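Local coordinates for protein beta-galactosidase (Bacteroides thetaiotaomicron, PDB 5MUJ) that binds chain B of the plant pectin rhamnogalacturonan II and probably hydrolyses one of its glycosidic linkages, at residues 93-98 with 103-108; 120-125 with 179-184; 70-75 with 338-343. All coordinates share one frame; numbering follows the deposited sequence.

How the contacts relate
Following the chain from its N terminus, residues 70-75 come first and meet 338-343 only near the C terminus, so contact 3 closes a loop of 262 intervening residues. Contacts 1 and 2 nest inside it, in series. Contact 1 closes a short hairpin turn between strands 90-97 and 104-110; contact 2 then joins 120-125, on the innermost strand of the next blade, to 179-184, the loop and short end strand 183-184 at its outside. Segment 70-75 pairs with strand 90-97, linking contacts 1 and 3, while Ala179 of contact 2 packs on Gly107 and Ile94 of contact 1. Together they tie three blades of a five-bladed beta-propeller, contact 3 bridging the first full blade and the closing one.

Contact 1: 93-98 with 103-108; sequences WIAESD and WRTLGR
Residues Trp93 to Ser97 and Arg104 to Arg108 form an antiparallel hairpin, the third and outermost strands of a four-stranded propeller blade. Ile94 N bonds to Gly107 O (3.0 Å), Leu106 N to Ile94 O (2.8 Å), and Glu96 and Arg104 exchange both backbone bonds. Between Ile94 and Ala95 the register slips by one, a beta bulge with Leu106 as the extra residue; Gly107, next, has a phi of 141°, where a CB would hit the preceding carbonyl oxygen. Arg104 bends at chi3 (-63°), bringing NH2 to Glu96 OE2 (3.0 Å). The carboxylate oxygen lies in the guanidinium plane but is met from above its own; the groups are nearly perpendicular (87°). Asp98 OD2 adds a long salt bridge to Arg104 NH2 (3.6 Å). At the far end extended Arg108 runs alongside Trp93, CG in CH-pi contact over the six-membered ring (3.8 Å to its centroid), NE turned to Glu91. Ser97 CB makes a CH-pi contact over Trp103, 3.4 Å from its six-membered-ring centroid. Strand 71-79 pairs with the other edge of 90-97; Trp103, its NE1 bonded to Leu100 O, reaches Trp72, Met74 and strand 45-51, while Ile94 and Leu106 pack on Ala179.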
loop_
_atom_site.group_PDB
_atom_site.type_symbol
_atom_site.label_atom_id
_atom_site.label_comp_id
_atom_site.label_asym_id
_atom_site.label_seq_id
_atom_site.Cartn_x
_atom_site.Cartn_y
_atom_site.Cartn_z
ATOM N N TRP A 93 -10.892 -3.701 6.737
ATOM C CA TRP A 93 -12.029 -4.504 6.262
ATOM C C TRP A 93 -11.527 -5.442 5.149
ATOM O O TRP A 93 -10.457 -5.289 4.552
ATOM C CB TRP A 93 -13.141 -3.580 5.732
ATOM C CG TRP A 93 -13.781 -2.702 6.731
ATOM C CD1 TRP A 93 -13.183 -1.666 7.419
ATOM C CD2 TRP A 93 -15.126 -2.730 7.181
ATOM N NE1 TRP A 93 -14.073 -1.060 8.276
ATOM C CE2 TRP A 93 -15.285 -1.694 8.152
ATOM C CE3 TRP A 93 -16.222 -3.540 6.869
ATOM C CZ2 TRP A 93 -16.492 -1.457 8.797
ATOM C CZ3 TRP A 93 -17.401 -3.321 7.520
ATOM C CH2 TRP A 93 -17.563 -2.281 8.437
ATOM N N ILE A 94 -12.408 -6.359 4.813
ATOM C CA ILE A 94 -12.183 -7.337 3.720
ATOM C C ILE A 94 -13.427 -7.445 2.806
ATOM O O ILE A 94 -14.554 -7.434 3.280
ATOM C CB ILE A 94 -11.680 -8.703 4.248
ATOM C CG1 ILE A 94 -11.048 -9.541 3.147
ATOM C CG2 ILE A 94 -12.794 -9.508 4.921
ATOM C CD1 ILE A 94 -10.314 -10.764 3.638
ATOM N N ALA A 95 -13.153 -7.540 1.506
ATOM C CA ALA A 95 -14.214 -7.721 0.535
ATOM C C ALA A 95 -13.828 -8.853 -0.366
ATOM O O ALA A 95 -12.677 -9.250 -0.500
ATOM C CB ALA A 95 -14.439 -6.485 -0.295
ATOM N N GLU A 96 -14.865 -9.473 -0.916
ATOM C CA GLU A 96 -14.653 -10.580 -1.866
ATOM C C GLU A 96 -15.185 -10.279 -3.291
ATOM O O GLU A 96 -16.002 -9.386 -3.479
ATOM C CB GLU A 96 -15.296 -11.884 -1.368
ATOM C CG GLU A 96 -16.826 -11.856 -1.296
ATOM C CD GLU A 96 -17.457 -13.163 -0.917
ATOM O OE1 GLU A 96 -16.839 -13.998 -0.235
ATOM O OE2 GLU A 96 -18.606 -13.347 -1.329
ATOM N N SER A 97 -14.647 -11.028 -4.254
ATOM C CA SER A 97 -15.007 -10.945 -5.687
ATOM C C SER A 97 -14.762 -12.261 -6.387
ATOM O O SER A 97 -13.811 -13.014 -6.081
ATOM C CB SER A 97 -14.179 -9.875 -6.401
ATOM O OG SER A 97 -14.509 -9.801 -7.782
ATOM N N ASP A 98 -15.630 -12.508 -7.356
ATOM C CA ASP A 98 -15.441 -13.603 -8.317
ATOM C C ASP A 98 -14.771 -13.174 -9.616
ATOM O O ASP A 98 -14.377 -14.047 -10.405
ATOM C CB ASP A 98 -16.791 -14.256 -8.672
ATOM C CG ASP A 98 -17.467 -14.885 -7.481
ATOM O OD1 ASP A 98 -16.859 -15.738 -6.799
ATOM O OD2 ASP A 98 -18.636 -14.546 -7.251
ATOM N N TRP A 103 -17.228 -6.252 -6.291
ATOM C CA TRP A 103 -16.710 -6.515 -4.914
ATOM C C TRP A 103 -17.831 -6.460 -3.896
ATOM O O TRP A 103 -18.725 -5.598 -3.982
ATOM C CB TRP A 103 -15.589 -5.499 -4.506
ATOM C CG TRP A 103 -14.374 -5.751 -5.298
ATOM C CD1 TRP A 103 -14.048 -5.199 -6.520
ATOM C CD2 TRP A 103 -13.323 -6.672 -4.991
ATOM N NE1 TRP A 103 -12.874 -5.749 -6.988
ATOM C CE2 TRP A 103 -12.412 -6.648 -6.064
ATOM C CE3 TRP A 103 -13.084 -7.540 -3.933
ATOM C CZ2 TRP A 103 -11.314 -7.490 -6.106
ATOM C CZ3 TRP A 103 -12.005 -8.332 -3.981
ATOM C CH2 TRP A 103 -11.117 -8.298 -5.038
ATOM N N ARG A 104 -17.789 -7.376 -2.929
ATOM C CA ARG A 104 -18.753 -7.347 -1.819
ATOM C C ARG A 104 -18.033 -7.327 -0.463
ATOM O O ARG A 104 -17.301 -8.250 -0.131
ATOM C CB ARG A 104 -19.681 -8.545 -1.889
ATOM C CG ARG A 104 -20.510 -8.649 -3.181
ATOM C CD ARG A 104 -21.288 -9.952 -3.203
ATOM N NE ARG A 104 -20.369 -11.093 -3.215
ATOM C CZ ARG A 104 -19.822 -11.608 -4.317
ATOM N NH1 ARG A 104 -20.112 -11.097 -5.515
ATOM N NH2 ARG A 104 -18.968 -12.620 -4.227
ATOM N N THR A 105 -18.319 -6.303 0.327
ATOM C CA THR A 105 -17.654 -6.153 1.647
ATOM C C THR A 105 -18.206 -7.140 2.625
ATOM O O THR A 105 -19.456 -7.331 2.691
ATOM C CB THR A 105 -17.813 -4.743 2.160
ATOM O OG1 THR A 105 -17.049 -3.921 1.283
ATOM C CG2 THR A 105 -17.346 -4.640 3.619
ATOM N N LEU A 106 -17.290 -7.821 3.332
ATOM C CA LEU A 106 -17.669 -8.876 4.270
ATOM C C LEU A 106 -17.709 -8.436 5.727
ATOM O O LEU A 106 -18.523 -8.973 6.489
ATOM C CB LEU A 106 -16.742 -10.077 4.134
ATOM C CG LEU A 106 -16.731 -10.816 2.802
ATOM C CD1 LEU A 106 -15.704 -11.936 2.734
ATOM C CD2 LEU A 106 -18.097 -11.453 2.506
ATOM N N GLY A 107 -16.849 -7.487 6.114
ATOM C CA GLY A 107 -16.732 -7.053 7.516
ATOM C C GLY A 107 -15.281 -6.816 7.837
ATOM O O GLY A 107 -14.409 -6.953 6.974
ATOM N N ARG A 108 -15.070 -6.482 9.113
ATOM C CA ARG A 108 -13.741 -6.123 9.623
ATOM C C ARG A 108 -12.809 -7.303 9.880
ATOM O O ARG A 108 -13.245 -8.396 10.301
ATOM C CB ARG A 108 -13.863 -5.310 10.912
ATOM C CG ARG A 108 -14.564 -3.962 10.783
ATOM C CD ARG A 108 -14.955 -3.501 12.151
ATOM N NE ARG A 108 -15.715 -2.274 12.228
ATOM C CZ ARG A 108 -17.027 -2.186 12.247
ATOM N NH1 ARG A 108 -17.802 -3.265 12.058
ATOM N NH2 ARG A 108 -17.575 -0.998 12.378
HETATM O O HOH W 1 -17.736 -10.637 -7.885
#

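Contact 2: 120-125 with 179-184; sequences NQRGGF and AHEWES
Arg122 spans the gap to Glu181 and Ser184 by its side chain alone; the nearest CA atoms, those of Arg122 and Ser184, are 10.2 Å apart. Just before it, Asn120 and Gln121 both face Gly153 of strand 146-153, a classic beta bulge at the start of strand 121-126. At Arg122 the side chain leaves with CG beside the backbone N, then bends at chi2 and chi3, which swings the guanidinium edge toward 179-184. NH1 of Arg122 donates to Ser184 OG (2.9 Å), the hydroxyl oxygen tilted 22° from the guanidinium plane. NH2 of Arg122 forms a salt bridge with Glu181 OE2 (2.9 Å), which lies close to the guanidinium plane and is met on its anti side; the N-H...O angle of 136° makes this bond rather bent. The carboxylate plane is turned 31° from the guanidinium; only OE2 meets Arg122, while OE1 bonds to Ser111 OG. Water 2 accepts from Arg122 NH2 (3.1 Å), donates to Trp182 O (2.6 Å) and lies 2.9 Å from Ser184 OG. Inner strand 121-126 is in this way joined to strand 183-184 at the outside of the same propeller blade, and to the chain leading into it. Ser111 O takes Arg122 NE and Asp118 OD2 pairs with NH1, so five partners grip the buried guanidinium and fix its rotation. Arg122 O, and Gly124 N two residues on, both bond to Thr92 OG1 of the neighbouring blade. Gly123 and Phe125 pair through their backbones with strand 146-153.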
loop_
_atom_site.group_PDB
_atom_site.type_symbol
_atom_site.label_atom_id
_atom_site.label_comp_id
_atom_site.label_asym_id
_atom_site.label_seq_id
_atom_site.Cartn_x
_atom_site.Cartn_y
_atom_site.Cartn_z
ATOM N N ASN A 120 -6.721 3.358 18.274
ATOM C CA ASN A 120 -7.436 4.261 17.340
ATOM C C ASN A 120 -7.059 4.137 15.851
ATOM O O ASN A 120 -7.820 4.592 14.994
ATOM C CB ASN A 120 -7.265 5.724 17.811
ATOM C CG ASN A 120 -7.980 5.999 19.114
ATOM O OD1 ASN A 120 -9.028 5.408 19.388
ATOM N ND2 ASN A 120 -7.448 6.920 19.919
ATOM N N GLN A 121 -5.924 3.497 15.537
ATOM C CA GLN A 121 -5.452 3.326 14.155
ATOM C C GLN A 121 -5.032 1.895 13.918
ATOM O O GLN A 121 -4.139 1.396 14.599
ATOM C CB GLN A 121 -4.263 4.236 13.836
ATOM C CG GLN A 121 -4.478 5.714 14.201
ATOM C CD GLN A 121 -5.368 6.444 13.194
ATOM O OE1 GLN A 121 -5.601 5.954 12.106
ATOM N NE2 GLN A 121 -5.849 7.603 13.552
ATOM N N ARG A 122 -5.747 1.216 13.010
ATOM C CA ARG A 122 -5.550 -0.207 12.721
ATOM C C ARG A 122 -5.662 -0.403 11.213
ATOM O O ARG A 122 -6.710 -0.869 10.716
ATOM C CB ARG A 122 -6.625 -1.059 13.440
ATOM C CG ARG A 122 -6.617 -0.911 14.975
ATOM C CD ARG A 122 -5.767 -1.930 15.704
ATOM N NE ARG A 122 -6.482 -3.185 15.831
ATOM C CZ ARG A 122 -5.950 -4.396 15.958
ATOM N NH1 ARG A 122 -4.635 -4.574 16.074
ATOM N NH2 ARG A 122 -6.760 -5.453 16.020
ATOM N N GLY A 123 -4.627 -0.051 10.448
ATOM C CA GLY A 123 -4.709 -0.102 8.970
ATOM C C GLY A 123 -3.763 -1.134 8.405
ATOM O O GLY A 123 -2.571 -0.897 8.264
ATOM N N GLY A 124 -4.296 -2.249 7.900
ATOM C CA GLY A 124 -3.503 -3.434 7.619
ATOM C C GLY A 124 -3.199 -3.812 6.189
ATOM O O GLY A 124 -3.964 -3.479 5.247
ATOM N N PHE A 125 -2.112 -4.586 6.027
ATOM C CA PHE A 125 -1.515 -4.916 4.760
ATOM C C PHE A 125 -1.033 -6.372 4.835
ATOM O O PHE A 125 -0.010 -6.717 5.413
ATOM C CB PHE A 125 -0.348 -4.022 4.405
ATOM C CG PHE A 125 -0.620 -2.561 4.627
ATOM C CD1 PHE A 125 -1.412 -1.831 3.764
ATOM C CD2 PHE A 125 -0.105 -1.944 5.737
ATOM C CE1 PHE A 125 -1.668 -0.485 4.009
ATOM C CE2 PHE A 125 -0.341 -0.613 6.007
ATOM C CZ PHE A 125 -1.139 0.123 5.148
ATOM N N ALA A 179 -14.396 -12.556 7.373
ATOM C CA ALA A 179 -14.273 -11.328 8.147
ATOM C C ALA A 179 -14.263 -11.773 9.599
ATOM O O ALA A 179 -15.308 -11.845 10.232
ATOM C CB ALA A 179 -15.428 -10.368 7.884
ATOM N N HIS A 180 -13.066 -12.088 10.088
ATOM C CA HIS A 180 -12.790 -12.372 11.486
ATOM C C HIS A 180 -11.578 -11.546 11.881
ATOM O O HIS A 180 -10.804 -11.108 11.031
ATOM C CB HIS A 180 -12.526 -13.862 11.690
ATOM C CG HIS A 180 -11.185 -14.308 11.195
ATOM N ND1 HIS A 180 -10.908 -14.489 9.857
ATOM C CD2 HIS A 180 -10.037 -14.581 11.857
ATOM C CE1 HIS A 180 -9.650 -14.868 9.716
ATOM N NE2 HIS A 180 -9.097 -14.926 10.919
ATOM N N GLU A 181 -11.426 -11.374 13.184
ATOM C CA GLU A 181 -10.329 -10.537 13.747
ATOM C C GLU A 181 -9.002 -11.302 13.749
ATOM O O GLU A 181 -8.873 -12.375 14.321
ATOM C CB GLU A 181 -10.658 -10.036 15.158
ATOM C CG GLU A 181 -9.747 -8.902 15.655
ATOM C CD GLU A 181 -10.121 -7.517 15.135
ATOM O OE1 GLU A 181 -11.131 -7.331 14.425
ATOM O OE2 GLU A 181 -9.428 -6.554 15.476
ATOM N N TRP A 182 -7.995 -10.708 13.124
ATOM C CA TRP A 182 -6.653 -11.252 13.169
ATOM C C TRP A 182 -6.041 -10.833 14.540
ATOM O O TRP A 182 -6.485 -9.893 15.141
ATOM C CB TRP A 182 -5.833 -10.694 11.994
ATOM C CG TRP A 182 -6.245 -11.160 10.615
ATOM C CD1 TRP A 182 -7.503 -11.307 10.128
ATOM C CD2 TRP A 182 -5.357 -11.554 9.578
ATOM N NE1 TRP A 182 -7.442 -11.706 8.832
ATOM C CE2 TRP A 182 -6.141 -11.884 8.458
ATOM C CE3 TRP A 182 -3.950 -11.609 9.471
ATOM C CZ2 TRP A 182 -5.578 -12.311 7.256
ATOM C CZ3 TRP A 182 -3.390 -12.020 8.278
ATOM C CH2 TRP A 182 -4.200 -12.380 7.188
ATOM N N GLU A 183 -5.123 -11.643 15.035
ATOM C CA GLU A 183 -4.459 -11.410 16.322
ATOM C C GLU A 183 -3.285 -10.491 16.148
ATOM O O GLU A 183 -2.587 -10.538 15.157
ATOM C CB GLU A 183 -3.959 -12.740 16.881
ATOM C CG GLU A 183 -5.095 -13.709 17.159
ATOM C CD GLU A 183 -4.679 -15.052 17.717
ATOM O OE1 GLU A 183 -3.462 -15.364 17.740
ATOM O OE2 GLU A 183 -5.604 -15.805 18.117
ATOM N N SER A 184 -3.069 -9.665 17.143
ATOM C CA SER A 184 -1.961 -8.709 17.071
ATOM C C SER A 184 -1.136 -8.609 18.334
ATOM O O SER A 184 -1.575 -8.981 19.431
ATOM C CB SER A 184 -2.465 -7.384 16.593
ATOM O OG SER A 184 -3.385 -6.845 17.460
HETATM O O HOH W 2 -5.947 -8.235 17.089
#

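Contact 3: 70-75 with 338-343; sequences DKWLMT and IKHDGV
Trp72 on strand 71-79 and His340 at the end of strand 331-340 meet where two propeller blades lie side by side. The pair is a T-shaped stack: the edge of the indole's six-membered ring points at the face of the imidazole, with centroids 5.0 Å apart and planes at 79°. Trp72 CZ2 sits over the centre of the imidazole, 3.7 Å from His340 ND1. A His340 chi1 of -178°, with CG opposite the backbone N, carries the imidazole toward the indole, and chi2 of 75° turns its face to CZ2. Ile338, two residues earlier, adds its CG2 methyl, 4.0 Å from Trp72 CH2. With an alanine in place of His340, the indole edge would probably lose the face it abuts, opening a gap beside CZ2. A type I' turn from His340 to Val343, closed by Val343 N bonding to His340 O (3.0 Å) with His340 N returning a bond to Val343 O, leads into strand 343-351. Trp72 also packs on Arg67 and Leu100, and Ile338 on Val65 and Phe347. Such packing between the first full blade and the last, whose outer strand 45-51 is N-terminal, belongs to the ring closure of a five-bladed beta-propeller.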
loop_
_atom_site.group_PDB
_atom_site.type_symbol
_atom_site.label_atom_id
_atom_site.label_comp_id
_atom_site.label_asym_id
_atom_site.label_seq_id
_atom_site.Cartn_x
_atom_site.Cartn_y
_atom_site.Cartn_z
ATOM N N ASP A 70 -10.605 -20.126 -5.837
ATOM C CA ASP A 70 -10.832 -19.256 -6.998
ATOM C C ASP A 70 -11.510 -17.940 -6.613
ATOM O O ASP A 70 -11.948 -17.200 -7.496
ATOM C CB ASP A 70 -11.644 -19.982 -8.070
ATOM C CG ASP A 70 -10.978 -21.267 -8.538
ATOM O OD1 ASP A 70 -9.739 -21.263 -8.714
ATOM O OD2 ASP A 70 -11.695 -22.277 -8.718
ATOM N N LYS A 71 -11.575 -17.643 -5.309
ATOM C CA LYS A 71 -12.120 -16.379 -4.824
ATOM C C LYS A 71 -11.035 -15.319 -4.693
ATOM O O LYS A 71 -9.977 -15.587 -4.121
ATOM C CB LYS A 71 -12.724 -16.546 -3.439
ATOM C CG LYS A 71 -13.570 -15.365 -2.967
ATOM C CD LYS A 71 -14.968 -15.356 -3.592
ATOM C CE LYS A 71 -15.885 -16.405 -2.980
ATOM N NZ LYS A 71 -17.253 -16.360 -3.578
ATOM N N TRP A 72 -11.354 -14.116 -5.161
ATOM C CA TRP A 72 -10.488 -12.967 -4.987
ATOM C C TRP A 72 -10.884 -12.204 -3.710
ATOM O O TRP A 72 -12.059 -11.980 -3.431
ATOM C CB TRP A 72 -10.562 -12.031 -6.180
ATOM C CG TRP A 72 -10.069 -12.678 -7.453
ATOM C CD1 TRP A 72 -10.819 -13.251 -8.466
ATOM C CD2 TRP A 72 -8.708 -12.844 -7.836
ATOM N NE1 TRP A 72 -9.998 -13.756 -9.431
ATOM C CE2 TRP A 72 -8.694 -13.497 -9.085
ATOM C CE3 TRP A 72 -7.492 -12.486 -7.252
ATOM C CZ2 TRP A 72 -7.497 -13.816 -9.744
ATOM C CZ3 TRP A 72 -6.313 -12.795 -7.918
ATOM C CH2 TRP A 72 -6.316 -13.424 -9.146
ATOM N N LEU A 73 -9.875 -11.804 -2.936
ATOM C CA LEU A 73 -10.077 -11.095 -1.685
ATOM C C LEU A 73 -9.327 -9.751 -1.723
ATOM O O LEU A 73 -8.342 -9.655 -2.429
ATOM C CB LEU A 73 -9.575 -11.978 -0.564
ATOM C CG LEU A 73 -10.295 -13.327 -0.450
ATOM C CD1 LEU A 73 -9.515 -14.242 0.459
ATOM C CD2 LEU A 73 -11.702 -13.114 0.060
HETATM N N MSE A 74 -9.916 -8.713 -1.123
HETATM C CA MSE A 74 -9.242 -7.415 -0.992
HETATM C C MSE A 74 -9.382 -6.932 0.423
HETATM O O MSE A 74 -10.478 -6.716 0.908
HETATM C CB MSE A 74 -9.872 -6.382 -1.937
HETATM C CG MSE A 74 -9.100 -5.053 -1.864
HETATM SE SE MSE A 74 -10.216 -3.608 -2.528
HETATM C CE MSE A 74 -10.483 -4.287 -4.356
ATOM N N THR A 75 -8.244 -6.702 1.081
ATOM C CA THR A 75 -8.290 -5.919 2.349
ATOM C C THR A 75 -8.171 -4.452 1.996
ATOM O O THR A 75 -7.620 -4.115 0.976
ATOM C CB THR A 75 -7.205 -6.254 3.435
ATOM O OG1 THR A 75 -5.874 -6.178 2.881
ATOM C CG2 THR A 75 -7.403 -7.564 4.048
ATOM N N ILE A 338 -2.652 -6.805 -10.289
ATOM C CA ILE A 338 -2.831 -8.217 -10.510
ATOM C C ILE A 338 -2.749 -8.406 -12.010
ATOM O O ILE A 338 -3.455 -7.707 -12.733
ATOM C CB ILE A 338 -4.229 -8.691 -10.046
ATOM C CG1 ILE A 338 -4.443 -8.463 -8.543
ATOM C CG2 ILE A 338 -4.433 -10.153 -10.383
ATOM C CD1 ILE A 338 -3.561 -9.292 -7.624
ATOM N N LYS A 339 -1.889 -9.306 -12.478
ATOM C CA LYS A 339 -2.042 -9.842 -13.833
ATOM C C LYS A 339 -2.666 -11.243 -13.788
ATOM O O LYS A 339 -2.096 -12.182 -13.259
ATOM C CB LYS A 339 -0.727 -9.870 -14.614
ATOM C CG LYS A 339 -0.963 -10.293 -16.061
ATOM C CD LYS A 339 0.201 -10.141 -17.003
ATOM C CE LYS A 339 -0.248 -10.527 -18.413
ATOM N NZ LYS A 339 0.860 -10.419 -19.372
ATOM N N HIS A 340 -3.824 -11.389 -14.434
ATOM C CA HIS A 340 -4.542 -12.659 -14.444
ATOM C C HIS A 340 -5.215 -12.852 -15.789
ATOM O O HIS A 340 -5.827 -11.914 -16.300
ATOM C CB HIS A 340 -5.570 -12.680 -13.323
ATOM C CG HIS A 340 -6.336 -13.968 -13.226
ATOM N ND1 HIS A 340 -5.785 -15.124 -12.715
ATOM C CD2 HIS A 340 -7.606 -14.277 -13.578
ATOM C CE1 HIS A 340 -6.690 -16.089 -12.749
ATOM N NE2 HIS A 340 -7.795 -15.606 -13.289
ATOM N N ASP A 341 -5.084 -14.064 -16.351
ATOM C CA ASP A 341 -5.702 -14.447 -17.609
ATOM C C ASP A 341 -5.507 -13.376 -18.671
ATOM O O ASP A 341 -6.453 -12.939 -19.294
ATOM C CB ASP A 341 -7.193 -14.755 -17.378
ATOM C CG ASP A 341 -7.856 -15.395 -18.581
ATOM O OD1 ASP A 341 -7.285 -16.346 -19.165
ATOM O OD2 ASP A 341 -8.953 -14.913 -18.926
ATOM N N GLY A 342 -4.269 -12.936 -18.837
ATOM C CA GLY A 342 -3.912 -12.017 -19.909
ATOM C C GLY A 342 -4.373 -10.571 -19.763
ATOM O O GLY A 342 -4.298 -9.802 -20.726
ATOM N N VAL A 343 -4.801 -10.179 -18.565
ATOM C CA VAL A 343 -5.284 -8.821 -18.313
ATOM C C VAL A 343 -4.606 -8.316 -17.049
ATOM O O VAL A 343 -4.517 -9.071 -16.068
ATOM C CB VAL A 343 -6.817 -8.810 -18.160
ATOM C CG1 VAL A 343 -7.359 -7.409 -17.943
ATOM C CG2 VAL A 343 -7.478 -9.465 -19.389
#